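Local coordinates for SusD superfamily protein (Bacteroides fragilis NCTC 9343, PDB 3NQP), which probably binds glycans at the outer membrane of the bacterium, as a SusD-family protein expected to pass them to a partner transporter, at residues Ile28-His32 / Glu119-Leu123; Lys33-Ala39 / Ile269-Glu275; Leu49-Ile55 / Ile70-Phe75; Trp453-Arg457 / Lys491-Pro495. All coordinates share one frame; numbering follows the deposited sequence. Where two conformers were deposited one is given.

Contact 1. Residues Ile28-His32 / Glu119-Leu123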
loop_
_atom_site.group_PDB
_atom_site.type_symbol
_atom_site.label_atom_id
_atom_site.label_comp_id
_atom_site.label_asym_id
_atom_site.label_seq_id
_atom_site.Cartn_x
_atom_site.Cartn_y
_atom_site.Cartn_z
ATOM N N ILE A 28 -9.144 20.449 8.413
ATOM C CA ILE A 28 -8.243 19.818 7.443
ATOM C C ILE A 28 -7.162 19.020 8.138
ATOM O O ILE A 28 -6.829 17.901 7.698
ATOM C CB ILE A 28 -7.584 20.850 6.480
ATOM C CG1 ILE A 28 -8.582 21.265 5.422
ATOM C CG2 ILE A 28 -6.317 20.279 5.770
ATOM C CD1 ILE A 28 -8.798 20.216 4.347
ATOM N N ASP A 29 -6.594 19.577 9.206
ATOM C CA ASP A 29 -5.633 18.819 9.988
ATOM C C ASP A 29 -6.237 17.565 10.574
ATOM O O ASP A 29 -5.605 16.513 10.569
ATOM C CB ASP A 29 -5.017 19.681 11.099
ATOM C CG ASP A 29 -4.037 20.700 10.558
ATOM O OD1 ASP A 29 -3.871 20.806 9.325
ATOM O OD2 ASP A 29 -3.415 21.388 11.375
ATOM N N GLY A 30 -7.453 17.687 11.098
ATOM C CA GLY A 30 -8.177 16.545 11.669
ATOM C C GLY A 30 -8.434 15.486 10.629
ATOM O O GLY A 30 -8.282 14.304 10.898
ATOM N N ILE A 31 -8.893 15.905 9.463
ATOM C CA ILE A 31 -9.088 14.967 8.334
ATOM C C ILE A 31 -7.787 14.191 8.067
ATOM O O ILE A 31 -7.812 12.970 7.857
ATOM C CB ILE A 31 -9.580 15.679 7.048
ATOM C CG1 ILE A 31 -11.087 16.020 7.141
ATOM C CG2 ILE A 31 -9.232 14.814 5.765
ATOM C CD1 ILE A 31 -11.552 17.119 6.136
ATOM N N HIS A 32 -6.647 14.880 8.087
ATOM C CA HIS A 32 -5.387 14.174 7.836
ATOM C C HIS A 32 -4.960 13.210 8.971
ATOM O O HIS A 32 -4.346 12.195 8.718
ATOM C CB HIS A 32 -4.259 15.146 7.439
ATOM C CG HIS A 32 -4.392 15.643 6.039
ATOM N ND1 HIS A 32 -5.271 16.652 5.687
ATOM C CD2 HIS A 32 -3.817 15.223 4.888
ATOM C CE1 HIS A 32 -5.217 16.837 4.382
ATOM N NE2 HIS A 32 -4.327 15.998 3.876
ATOM N N GLU A 119 -8.148 18.767 -1.889
ATOM C CA GLU A 119 -7.643 17.728 -0.985
ATOM C C GLU A 119 -8.814 16.820 -0.599
ATOM O O GLU A 119 -8.680 15.592 -0.629
ATOM C CB GLU A 119 -6.988 18.310 0.263
ATOM C CG GLU A 119 -5.662 18.996 -0.003
ATOM C CD GLU A 119 -4.958 19.468 1.250
ATOM O OE1 GLU A 119 -5.604 20.132 2.054
ATOM O OE2 GLU A 119 -3.733 19.201 1.431
ATOM N N VAL A 120 -9.961 17.422 -0.273
ATOM C CA VAL A 120 -11.031 16.677 0.351
ATOM C C VAL A 120 -11.764 15.814 -0.687
ATOM O O VAL A 120 -12.116 14.697 -0.394
ATOM C CB VAL A 120 -11.975 17.590 1.164
ATOM C CG1 VAL A 120 -13.204 16.847 1.576
ATOM C CG2 VAL A 120 -11.200 18.153 2.403
ATOM N N TYR A 121 -11.935 16.302 -1.914
ATOM C CA TYR A 121 -12.470 15.441 -2.986
ATOM C C TYR A 121 -11.517 14.328 -3.359
ATOM O O TYR A 121 -11.948 13.205 -3.613
ATOM C CB TYR A 121 -12.798 16.253 -4.216
ATOM C CG TYR A 121 -14.112 16.999 -4.158
ATOM C CD1 TYR A 121 -15.308 16.360 -4.527
ATOM C CD2 TYR A 121 -14.177 18.341 -3.810
ATOM C CE1 TYR A 121 -16.516 17.028 -4.536
ATOM C CE2 TYR A 121 -15.417 19.014 -3.791
ATOM C CZ TYR A 121 -16.567 18.346 -4.179
ATOM O OH TYR A 121 -17.775 18.979 -4.205
ATOM N N GLY A 122 -10.214 14.618 -3.364
ATOM C CA GLY A 122 -9.219 13.586 -3.567
ATOM C C GLY A 122 -9.296 12.473 -2.532
ATOM O O GLY A 122 -9.162 11.284 -2.853
ATOM N N LEU A 123 -9.433 12.855 -1.275
ATOM C CA LEU A 123 -9.473 11.905 -0.183
ATOM C C LEU A 123 -10.766 11.129 -0.160
ATOM O O LEU A 123 -10.782 9.956 0.251
ATOM C CB LEU A 123 -9.266 12.622 1.153
ATOM C CG LEU A 123 -7.844 13.109 1.428
ATOM C CD1 LEU A 123 -7.801 13.899 2.781
ATOM C CD2 LEU A 123 -6.793 11.993 1.429
#
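In the helical bundle of this SusD-family protein, helix 21-37 and helix 110-135 run side by side in the same sense, their axes 11.7 Å apart at 23° over Ile-28 to His-32 and Glu-119 to Leu-123. CG2 of Val-120 sits between the ends of two isoleucines, 3.7 Å from CD1 of Ile-28 and 3.9 Å from CD1 of Ile-31. One turn on, CD1 of Leu-123 presses tightly on CG2 of Ile-31 at 3.4 Å and lies over one face of the His-32 imidazole. With CG of His-32 anti to its carbonyl carbon (chi1 -75°), ND1 donates a nearly straight bond (2.8 Å) to Ile-28 O, which His-32 N reaches from the other face; NE2 accepts from the backbone N-H of Trp-198, locking the ring's rotation. The Glu-119 carboxylate lies obliquely by the imidazole, planes 46° apart, with OE1 3.8 Å from CG2 of Ile-28. Leu-95 and Phe-98 of helix 89-102 extend the apolar layer, giving the buried helix-on-helix packing typical of the SusD alpha-helical scaffold.

Contact 2. Residues Lys33-Ala39 / Ile269-Glu275. With EDO (1,2-ethanediol), chain G.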
loop_
_atom_site.group_PDB
_atom_site.type_symbol
_atom_site.label_atom_id
_atom_site.label_comp_id
_atom_site.label_asym_id
_atom_site.label_seq_id
_atom_site.Cartn_x
_atom_site.Cartn_y
_atom_site.Cartn_z
ATOM N N LYS A 33 -5.274 13.540 10.218
ATOM C CA LYS A 33 -4.893 12.687 11.332
ATOM C C LYS A 33 -5.802 11.438 11.341
ATOM O O LYS A 33 -5.383 10.362 11.732
ATOM C CB LYS A 33 -4.947 13.438 12.659
ATOM C CG LYS A 33 -3.915 14.620 12.730
ATOM C CD LYS A 33 -3.687 15.124 14.138
ATOM C CE LYS A 33 -2.655 16.298 14.205
ATOM N NZ LYS A 33 -1.760 16.437 12.972
ATOM N N HIS A 34 -7.048 11.588 10.916
ATOM C CA HIS A 34 -7.945 10.443 10.823
ATOM C C HIS A 34 -7.504 9.558 9.671
ATOM O O HIS A 34 -7.697 8.337 9.703
ATOM C CB HIS A 34 -9.398 10.895 10.608
ATOM C CG HIS A 34 -10.097 11.327 11.861
ATOM N ND1 HIS A 34 -10.930 12.429 11.909
ATOM C CD2 HIS A 34 -10.096 10.807 13.109
ATOM C CE1 HIS A 34 -11.406 12.571 13.132
ATOM N NE2 HIS A 34 -10.918 11.599 13.882
ATOM N N LEU A 35 -6.929 10.169 8.637
ATOM C CA LEU A 35 -6.387 9.407 7.533
ATOM C C LEU A 35 -5.157 8.645 8.066
ATOM O O LEU A 35 -4.993 7.468 7.748
ATOM C CB LEU A 35 -5.982 10.301 6.368
ATOM C CG LEU A 35 -5.352 9.681 5.140
ATOM C CD1 LEU A 35 -6.426 8.810 4.418
ATOM C CD2 LEU A 35 -4.770 10.756 4.234
ATOM N N ARG A 36 -4.302 9.318 8.844
ATOM C CA ARG A 36 -3.155 8.649 9.459
ATOM C C ARG A 36 -3.621 7.407 10.239
ATOM O O ARG A 36 -3.012 6.324 10.150
ATOM C CB ARG A 36 -2.434 9.602 10.411
ATOM C CG ARG A 36 -1.308 8.984 11.216
ATOM C CD ARG A 36 -0.956 9.806 12.448
ATOM N NE ARG A 36 -2.083 9.829 13.371
ATOM C CZ ARG A 36 -2.367 10.810 14.209
ATOM N NH1 ARG A 36 -1.604 11.895 14.289
ATOM N NH2 ARG A 36 -3.437 10.692 14.961
ATOM N N ASP A 37 -4.688 7.577 11.013
ATOM C CA ASP A 37 -5.217 6.493 11.826
ATOM C C ASP A 37 -5.734 5.302 10.991
ATOM O O ASP A 37 -5.818 4.203 11.501
ATOM C CB ASP A 37 -6.374 6.992 12.720
ATOM C CG ASP A 37 -5.914 7.959 13.819
ATOM O OD1 ASP A 37 -4.702 8.123 14.040
ATOM O OD2 ASP A 37 -6.791 8.584 14.424
ATOM N N ALA A 38 -6.081 5.527 9.732
ATOM C CA ALA A 38 -6.475 4.410 8.824
ATOM C C ALA A 38 -5.339 3.854 7.982
ATOM O O ALA A 38 -5.554 2.933 7.168
ATOM C CB ALA A 38 -7.606 4.860 7.920
ATOM N N ALA A 39 -4.117 4.351 8.182
ATOM C CA ALA A 39 -2.994 3.953 7.337
ATOM C C ALA A 39 -2.597 2.475 7.489
ATOM O O ALA A 39 -2.260 1.810 6.505
ATOM C CB ALA A 39 -1.788 4.838 7.591
ATOM N N ILE A 269 1.951 9.490 4.971
ATOM C CA ILE A 269 1.319 9.700 6.253
ATOM C C ILE A 269 2.411 10.012 7.298
ATOM O O ILE A 269 3.322 9.228 7.493
ATOM C CB ILE A 269 0.559 8.440 6.702
ATOM C CG1 ILE A 269 -0.614 8.124 5.742
ATOM C CG2 ILE A 269 0.100 8.546 8.162
ATOM C CD1 ILE A 269 -1.694 9.204 5.651
ATOM N N ARG A 270 2.285 11.145 7.960
ATOM C CA ARG A 270 3.230 11.609 9.000
ATOM C C ARG A 270 2.969 10.982 10.363
ATOM O O ARG A 270 1.888 11.143 10.945
ATOM C CB ARG A 270 3.160 13.151 9.095
ATOM C CG ARG A 270 4.088 13.836 10.156
ATOM C CD ARG A 270 5.576 13.419 10.010
ATOM N NE ARG A 270 6.140 13.551 8.661
ATOM C CZ ARG A 270 6.576 14.677 8.122
ATOM N NH1 ARG A 270 6.505 15.836 8.788
ATOM N NH2 ARG A 270 7.035 14.659 6.886
ATOM N N PHE A 271 3.969 10.241 10.861
ATOM C CA PHE A 271 4.000 9.786 12.236
ATOM C C PHE A 271 5.061 10.669 12.900
ATOM O O PHE A 271 6.041 11.031 12.264
ATOM C CB PHE A 271 4.297 8.265 12.311
ATOM C CG PHE A 271 3.078 7.412 11.949
ATOM C CD1 PHE A 271 2.016 7.265 12.849
ATOM C CD2 PHE A 271 2.959 6.839 10.713
ATOM C CE1 PHE A 271 0.881 6.544 12.513
ATOM C CE2 PHE A 271 1.841 6.140 10.356
ATOM C CZ PHE A 271 0.783 5.978 11.263
ATOM N N LEU A 272 4.817 11.077 14.143
ATOM C CA LEU A 272 5.638 12.093 14.820
ATOM C C LEU A 272 5.784 11.709 16.283
ATOM O O LEU A 272 4.788 11.476 16.956
ATOM C CB LEU A 272 4.971 13.473 14.697
ATOM C CG LEU A 272 5.613 14.727 15.304
ATOM C CD1 LEU A 272 6.997 15.020 14.663
ATOM C CD2 LEU A 272 4.668 15.938 15.179
ATOM N N GLU A 273 7.021 11.555 16.743
ATOM C CA GLU A 273 7.283 11.300 18.161
ATOM C C GLU A 273 6.490 12.266 19.033
ATOM O O GLU A 273 6.376 13.446 18.735
ATOM C CB GLU A 273 8.765 11.409 18.476
ATOM C CG GLU A 273 9.127 11.093 19.915
ATOM C CD GLU A 273 10.629 11.108 20.153
ATOM O OE1 GLU A 273 11.407 11.361 19.221
ATOM O OE2 GLU A 273 11.030 10.824 21.273
ATOM N N GLY A 274 5.885 11.727 20.078
ATOM C CA GLY A 274 5.062 12.529 20.960
ATOM C C GLY A 274 3.665 12.818 20.493
ATOM O O GLY A 274 2.925 13.469 21.216
ATOM N N GLU A 275 3.288 12.353 19.304
ATOM C CA GLU A 275 1.924 12.578 18.784
ATOM C C GLU A 275 1.268 11.244 18.380
ATOM O O GLU A 275 0.245 10.859 18.938
ATOM C CB GLU A 275 1.974 13.554 17.617
ATOM C CG GLU A 275 0.612 13.920 16.980
ATOM C CD GLU A 275 0.764 14.976 15.866
ATOM O OE1 GLU A 275 1.190 14.620 14.730
ATOM O OE2 GLU A 275 0.463 16.164 16.112
HETATM C C1 EDO G . 0.569 16.003 10.181
HETATM O O1 EDO G . 0.159 15.315 11.381
HETATM C C2 EDO G . -0.528 15.899 9.130
HETATM O O2 EDO G . -1.679 16.601 9.622
HETATM O O HOH W 1 1.171 12.031 13.507
#
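Arg-36, near the end of helix 21-37, lies across the chain leaving strand 265-269, joining the helical scaffold of the SusD fold to its later half. Its CB lies 3.5 Å from CG2 of Ile-269. With CG anti to the backbone N (chi1 174°), the next carbon enters the angle between that methyl and CE1 of Phe-271, 3.5 Å from the latter. CD rests near Arg-270 O, and a bend at chi3 turns the guanidinium back along the helix. NE and NH2 grip the same oxygen, OD1 of Asp-37, within the guanidinium plane, at 3.2 and 3.0 Å. The direct salt bridge from NH1 to OE1 of Glu-275 is long. Lys-33 NZ pairs at long range with OE2 and donates to O1 of a 1,2-ethanediol, probably from the crystallisation liquor, at 2.7 Å. CD1 of Ile-269 meets CG of Leu-35 at 3.7 Å. The gap at NH1 is bridged by a water that accepts from NH1 at 2.9 Å and donates to both Arg-270 O and Glu-275 OE1.

Contact 3. Residues Leu49-Ile55 / Ile70-Phe75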
loop_
_atom_site.group_PDB
_atom_site.type_symbol
_atom_site.label_atom_id
_atom_site.label_comp_id
_atom_site.label_asym_id
_atom_site.label_seq_id
_atom_site.Cartn_x
_atom_site.Cartn_y
_atom_site.Cartn_z
ATOM N N LEU A 49 -1.708 -8.233 3.557
ATOM C CA LEU A 49 -1.898 -9.528 4.235
ATOM C C LEU A 49 -2.390 -10.685 3.381
ATOM O O LEU A 49 -2.024 -11.823 3.638
ATOM C CB LEU A 49 -2.776 -9.401 5.472
ATOM C CG LEU A 49 -2.251 -8.618 6.689
ATOM C CD1 LEU A 49 -3.321 -8.680 7.795
ATOM C CD2 LEU A 49 -0.841 -9.064 7.208
ATOM N N ARG A 50 -3.270 -10.423 2.428
ATOM C CA ARG A 50 -3.790 -11.491 1.555
ATOM C C ARG A 50 -2.826 -11.848 0.418
ATOM O O ARG A 50 -3.157 -12.672 -0.437
ATOM C CB ARG A 50 -5.146 -11.077 0.976
ATOM C CG ARG A 50 -6.238 -11.004 2.009
ATOM C CD ARG A 50 -7.612 -10.782 1.330
ATOM N NE ARG A 50 -8.029 -12.016 0.657
ATOM C CZ ARG A 50 -9.185 -12.250 0.053
ATOM N NH1 ARG A 50 -10.121 -11.323 -0.051
ATOM N NH2 ARG A 50 -9.395 -13.452 -0.471
ATOM N N GLY A 51 -1.659 -11.206 0.407
ATOM C CA GLY A 51 -0.669 -11.374 -0.666
ATOM C C GLY A 51 0.080 -12.700 -0.793
ATOM O O GLY A 51 0.883 -12.813 -1.677
ATOM N N GLY A 52 -0.159 -13.695 0.067
ATOM C CA GLY A 52 0.382 -15.038 -0.170
ATOM C C GLY A 52 1.812 -15.205 0.299
ATOM O O GLY A 52 2.481 -16.175 -0.051
ATOM N N ARG A 53 2.312 -14.268 1.079
ATOM C CA ARG A 53 3.698 -14.383 1.536
ATOM C C ARG A 53 3.948 -14.197 3.016
ATOM O O ARG A 53 5.122 -14.037 3.446
ATOM C CB ARG A 53 4.612 -13.463 0.728
ATOM C CG ARG A 53 4.186 -12.053 0.636
ATOM C CD ARG A 53 5.209 -11.277 -0.274
ATOM N NE ARG A 53 4.900 -9.873 -0.195
ATOM C CZ ARG A 53 5.587 -8.879 -0.746
ATOM N NH1 ARG A 53 6.682 -9.112 -1.457
ATOM N NH2 ARG A 53 5.141 -7.619 -0.588
ATOM N N PHE A 54 2.884 -14.287 3.815
ATOM C CA PHE A 54 2.988 -14.222 5.259
ATOM C C PHE A 54 2.916 -15.645 5.840
ATOM O O PHE A 54 2.333 -16.522 5.245
ATOM C CB PHE A 54 1.870 -13.354 5.809
ATOM C CG PHE A 54 2.162 -11.882 5.730
ATOM C CD1 PHE A 54 2.899 -11.257 6.697
ATOM C CD2 PHE A 54 1.773 -11.157 4.658
ATOM C CE1 PHE A 54 3.200 -9.917 6.618
ATOM C CE2 PHE A 54 2.067 -9.816 4.564
ATOM C CZ PHE A 54 2.796 -9.198 5.541
ATOM N N ILE A 55 3.596 -15.891 6.950
ATOM C CA ILE A 55 3.437 -17.165 7.617
ATOM C C ILE A 55 2.227 -17.075 8.573
ATOM O O ILE A 55 1.766 -15.972 8.917
ATOM C CB ILE A 55 4.709 -17.579 8.356
ATOM C CG1 ILE A 55 5.001 -16.648 9.521
ATOM C CG2 ILE A 55 5.932 -17.629 7.417
ATOM C CD1 ILE A 55 4.871 -17.318 10.837
ATOM N N ILE A 70 -7.181 -13.767 7.680
ATOM C CA ILE A 70 -6.978 -12.947 6.446
ATOM C C ILE A 70 -5.878 -13.581 5.583
ATOM O O ILE A 70 -6.039 -13.791 4.371
ATOM C CB ILE A 70 -6.633 -11.440 6.736
ATOM C CG1 ILE A 70 -7.775 -10.734 7.472
ATOM C CG2 ILE A 70 -6.344 -10.643 5.410
ATOM C CD1 ILE A 70 -7.482 -9.323 7.884
ATOM N N ILE A 71 -4.769 -13.908 6.231
ATOM C CA ILE A 71 -3.603 -14.450 5.580
ATOM C C ILE A 71 -3.943 -15.759 4.881
ATOM O O ILE A 71 -3.495 -15.972 3.770
ATOM C CB ILE A 71 -2.451 -14.643 6.585
ATOM C CG1 ILE A 71 -1.928 -13.279 7.046
ATOM C CG2 ILE A 71 -1.370 -15.518 5.930
ATOM C CD1 ILE A 71 -1.166 -13.241 8.370
ATOM N N LEU A 72 -4.773 -16.602 5.521
ATOM C CA LEU A 72 -5.185 -17.900 5.003
ATOM C C LEU A 72 -6.336 -17.801 4.001
ATOM O O LEU A 72 -6.798 -18.802 3.485
ATOM C CB LEU A 72 -5.561 -18.861 6.159
ATOM C CG LEU A 72 -4.380 -19.290 7.062
ATOM C CD1 LEU A 72 -4.823 -19.947 8.385
ATOM C CD2 LEU A 72 -3.400 -20.194 6.274
ATOM N N GLN A 73 -6.806 -16.601 3.716
ATOM C CA GLN A 73 -7.947 -16.453 2.830
ATOM C C GLN A 73 -9.247 -17.083 3.397
ATOM O O GLN A 73 -10.138 -17.427 2.627
ATOM C CB GLN A 73 -7.665 -17.027 1.419
ATOM C CG GLN A 73 -6.212 -16.782 0.881
ATOM C CD GLN A 73 -5.915 -15.342 0.547
ATOM O OE1 GLN A 73 -6.838 -14.571 0.320
ATOM N NE2 GLN A 73 -4.616 -14.972 0.493
ATOM N N ASN A 74 -9.340 -17.203 4.729
ATOM C CA ASN A 74 -10.488 -17.778 5.400
ATOM C C ASN A 74 -11.471 -16.639 5.578
ATOM O O ASN A 74 -11.323 -15.838 6.517
ATOM C CB ASN A 74 -10.174 -18.291 6.816
ATOM C CG ASN A 74 -9.274 -19.501 6.850
ATOM O OD1 ASN A 74 -9.068 -20.198 5.838
ATOM N ND2 ASN A 74 -8.738 -19.781 8.055
ATOM N N PHE A 75 -12.436 -16.555 4.661
ATOM C CA PHE A 75 -13.390 -15.469 4.641
ATOM C C PHE A 75 -14.800 -16.002 4.514
ATOM O O PHE A 75 -15.069 -16.812 3.632
ATOM C CB PHE A 75 -13.126 -14.558 3.456
ATOM C CG PHE A 75 -12.048 -13.521 3.709
ATOM C CD1 PHE A 75 -12.337 -12.366 4.436
ATOM C CD2 PHE A 75 -10.776 -13.686 3.226
ATOM C CE1 PHE A 75 -11.386 -11.412 4.659
ATOM C CE2 PHE A 75 -9.793 -12.725 3.480
ATOM C CZ PHE A 75 -10.104 -11.596 4.181
HETATM O O HOH W 2 -1.910 -14.463 2.286
#
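The loop 49-55 passes the end of helix 68-71, with CA of Arg-50 and CA of Ile-71 5.0 Å apart, where Gln-73 takes positive phi (64°) in a Schellman motif. From there its amide makes three hydrogen bonds with Arg-50. OE1 accepts from NE at 2.8 Å and from NH2 at 2.9 Å, both within the guanidinium plane, while NE2 donates back to Arg-50 O at 2.9 Å, which together fix the amide's rotation. A bend in the arginine chain at chi3 (73°) turns its edge to the amide and puts CE2 of Phe-75 over one guanidinium face, 3.4 Å from NE, with the planes 39° apart. NH2 also donates to Lys-491 O, its strongest polar partner. CG of Arg-50 packs against CG2 of Ile-70, and CB of Phe-54 meets CG2 of Ile-71 at 3.9 Å. A water ties Leu-49 O, Gly-52 N and Ile-71 O together. The whole is a buried arginine held by a glutamine amide at a Schellman-closed helix end, in the N-terminal part of the SusD fold.

Contact 4. Residues Trp453-Arg457 / Lys491-Pro495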
loop_
_atom_site.group_PDB
_atom_site.type_symbol
_atom_site.label_atom_id
_atom_site.label_comp_id
_atom_site.label_asym_id
_atom_site.label_seq_id
_atom_site.Cartn_x
_atom_site.Cartn_y
_atom_site.Cartn_z
ATOM N N TRP A 453 -1.474 -7.476 -2.638
ATOM C CA TRP A 453 -2.858 -7.986 -2.799
ATOM C C TRP A 453 -3.458 -7.329 -4.024
ATOM O O TRP A 453 -4.109 -7.986 -4.837
ATOM C CB TRP A 453 -3.738 -7.717 -1.558
ATOM C CG TRP A 453 -5.233 -8.101 -1.778
ATOM C CD1 TRP A 453 -6.277 -7.287 -1.681
ATOM C CD2 TRP A 453 -5.743 -9.386 -2.168
ATOM N NE1 TRP A 453 -7.450 -7.956 -1.994
ATOM C CE2 TRP A 453 -7.142 -9.259 -2.272
ATOM C CE3 TRP A 453 -5.158 -10.631 -2.406
ATOM C CZ2 TRP A 453 -7.948 -10.310 -2.624
ATOM C CZ3 TRP A 453 -5.967 -11.677 -2.761
ATOM C CH2 TRP A 453 -7.350 -11.510 -2.850
ATOM N N TRP A 454 -3.237 -6.013 -4.156
ATOM C CA TRP A 454 -3.800 -5.285 -5.307
ATOM C C TRP A 454 -3.196 -5.790 -6.640
ATOM O O TRP A 454 -3.917 -6.040 -7.625
ATOM C CB TRP A 454 -3.652 -3.776 -5.125
ATOM C CG TRP A 454 -4.273 -3.236 -3.842
ATOM C CD1 TRP A 454 -3.746 -2.300 -3.009
ATOM C CD2 TRP A 454 -5.571 -3.544 -3.327
ATOM N NE1 TRP A 454 -4.635 -2.032 -1.979
ATOM C CE2 TRP A 454 -5.755 -2.789 -2.165
ATOM C CE3 TRP A 454 -6.597 -4.390 -3.742
ATOM C CZ2 TRP A 454 -6.912 -2.865 -1.408
ATOM C CZ3 TRP A 454 -7.751 -4.469 -2.966
ATOM C CH2 TRP A 454 -7.884 -3.714 -1.825
ATOM N N ASP A 455 -1.887 -5.974 -6.645
ATOM C CA ASP A 455 -1.175 -6.512 -7.819
ATOM C C ASP A 455 -1.725 -7.879 -8.265
ATOM O O ASP A 455 -1.869 -8.100 -9.470
ATOM C CB ASP A 455 0.325 -6.608 -7.527
ATOM C CG ASP A 455 0.974 -5.242 -7.307
ATOM O OD1 ASP A 455 0.408 -4.206 -7.700
ATOM O OD2 ASP A 455 2.072 -5.194 -6.702
ATOM N N LEU A 456 -2.046 -8.758 -7.288
ATOM C CA LEU A 456 -2.608 -10.074 -7.571
ATOM C C LEU A 456 -4.014 -10.005 -8.119
ATOM O O LEU A 456 -4.386 -10.822 -8.980
ATOM C CB LEU A 456 -2.607 -10.969 -6.335
ATOM C CG LEU A 456 -1.204 -11.356 -5.834
ATOM C CD1 LEU A 456 -1.364 -11.943 -4.388
ATOM C CD2 LEU A 456 -0.517 -12.383 -6.777
ATOM N N ARG A 457 -4.804 -9.048 -7.642
ATOM C CA ARG A 457 -6.153 -8.842 -8.188
ATOM C C ARG A 457 -6.106 -8.298 -9.625
ATOM O O ARG A 457 -6.940 -8.641 -10.446
ATOM C CB ARG A 457 -6.945 -7.816 -7.350
ATOM C CG ARG A 457 -7.411 -8.303 -5.981
ATOM C CD ARG A 457 -8.668 -9.123 -5.971
ATOM N NE ARG A 457 -9.752 -8.604 -6.829
ATOM C CZ ARG A 457 -10.548 -7.588 -6.552
ATOM N NH1 ARG A 457 -10.423 -6.920 -5.442
ATOM N NH2 ARG A 457 -11.477 -7.233 -7.411
ATOM N N LYS A 491 -14.142 -14.868 -3.267
ATOM C CA LYS A 491 -13.204 -14.328 -2.279
ATOM C C LYS A 491 -12.287 -13.220 -2.829
ATOM O O LYS A 491 -11.420 -12.723 -2.080
ATOM C CB LYS A 491 -12.320 -15.427 -1.682
ATOM C CG LYS A 491 -13.050 -16.489 -0.812
ATOM C CD LYS A 491 -12.045 -17.426 -0.166
ATOM C CE LYS A 491 -12.688 -18.530 0.678
ATOM N NZ LYS A 491 -11.572 -19.414 1.240
ATOM N N LEU A 492 -12.457 -12.825 -4.097
ATOM C CA LEU A 492 -11.801 -11.615 -4.588
ATOM C C LEU A 492 -12.255 -10.394 -3.766
ATOM O O LEU A 492 -11.458 -9.467 -3.550
ATOM C CB LEU A 492 -12.090 -11.383 -6.076
ATOM C CG LEU A 492 -11.602 -12.395 -7.124
ATOM C CD1 LEU A 492 -12.164 -12.005 -8.512
ATOM C CD2 LEU A 492 -10.064 -12.495 -7.121
ATOM N N LEU A 493 -13.544 -10.403 -3.350
ATOM C CA LEU A 493 -14.151 -9.394 -2.507
ATOM C C LEU A 493 -14.319 -9.919 -1.089
ATOM O O LEU A 493 -14.267 -11.110 -0.853
ATOM C CB LEU A 493 -15.484 -8.875 -3.077
ATOM C CG LEU A 493 -15.427 -8.386 -4.534
ATOM C CD1 LEU A 493 -16.826 -7.981 -5.052
ATOM C CD2 LEU A 493 -14.409 -7.258 -4.732
ATOM N N TRP A 494 -14.427 -8.999 -0.142
ATOM C CA TRP A 494 -14.538 -9.330 1.261
ATOM C C TRP A 494 -15.997 -9.348 1.747
ATOM O O TRP A 494 -16.860 -8.576 1.253
ATOM C CB TRP A 494 -13.724 -8.337 2.085
ATOM C CG TRP A 494 -12.241 -8.285 1.829
ATOM C CD1 TRP A 494 -11.610 -8.327 0.626
ATOM C CD2 TRP A 494 -11.227 -8.094 2.818
ATOM N NE1 TRP A 494 -10.235 -8.190 0.809
ATOM C CE2 TRP A 494 -9.990 -8.034 2.150
ATOM C CE3 TRP A 494 -11.247 -7.947 4.221
ATOM C CZ2 TRP A 494 -8.777 -7.840 2.830
ATOM C CZ3 TRP A 494 -10.045 -7.782 4.895
ATOM C CH2 TRP A 494 -8.830 -7.716 4.205
ATOM N N PRO A 495 -16.314 -10.279 2.653
ATOM C CA PRO A 495 -17.694 -10.317 3.129
ATOM C C PRO A 495 -17.930 -9.317 4.253
ATOM O O PRO A 495 -16.987 -8.742 4.784
ATOM C CB PRO A 495 -17.810 -11.727 3.674
ATOM C CG PRO A 495 -16.411 -12.007 4.251
ATOM C CD PRO A 495 -15.455 -11.217 3.404
HETATM O O HOH W 3 -10.229 -7.384 -2.308
#
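A water molecule is gripped by Leu-492 O, Trp-453 NE1 and, weakly, Arg-457 NH1: it donates to Leu-492 O at 2.7 Å, accepts from NE1 at 2.9 Å, and takes the weaker bond from NH1 at 3.2 Å. It lies in the plane of the Trp-453 indole, at its edge, and so links helix 452-458 to the chain that turns back beside it at 491-495. Leu-492 O is also reached by CZ2 of Trp-453 along the indole edge, and it lies over one face of the Arg-457 guanidinium, a position too steep for a direct bond from NH1. With CG of Arg-457 anti to the carbonyl carbon (chi1 -72°), that CG lies over one face of the Trp-453 ring; bends at chi2 and chi3 then carry NE to 3.7 Å from CB of Leu-492. CD2 of Leu-493 reaches the far end of the guanidinium, 4.0 Å from NH2. The indoles of Trp-453 and Trp-494 run alongside each other in opposite senses, their five-membered rings oblique at 71°, and NE1 of Trp-453 lies at the edge of the Trp-494 ring, in its plane, 4.0 Å from its NE1. Arg-133 O takes a further, weak bond from Arg-457 NH1. The polar link between these two segments thus runs through the water, and the nearby guanidinium would probably polarise the Leu-492 carbonyl that holds it.

Contacts 1 and 2 share helix 21-37, their centres 13 Å apart, and touch where CD2 of Leu-123 meets CD2 of Leu-35. Contacts 3 and 4 form a second pair, 11 Å between centres, tied by Arg-50 NH2 to Lys-491 O and by Gln-73 O to Lys-491 NZ. About 26 Å separates the centres of contacts 2 and 4, on opposite sides of the chain's centre. Along the sequence, contacts 1 and 2 interlock, contact 3 is nested within the loops both close, and contact 4 follows them all. Contact 2 and the junction of contacts 3 and 4 thus each fasten the N-terminal helical part to the later SusD-family part.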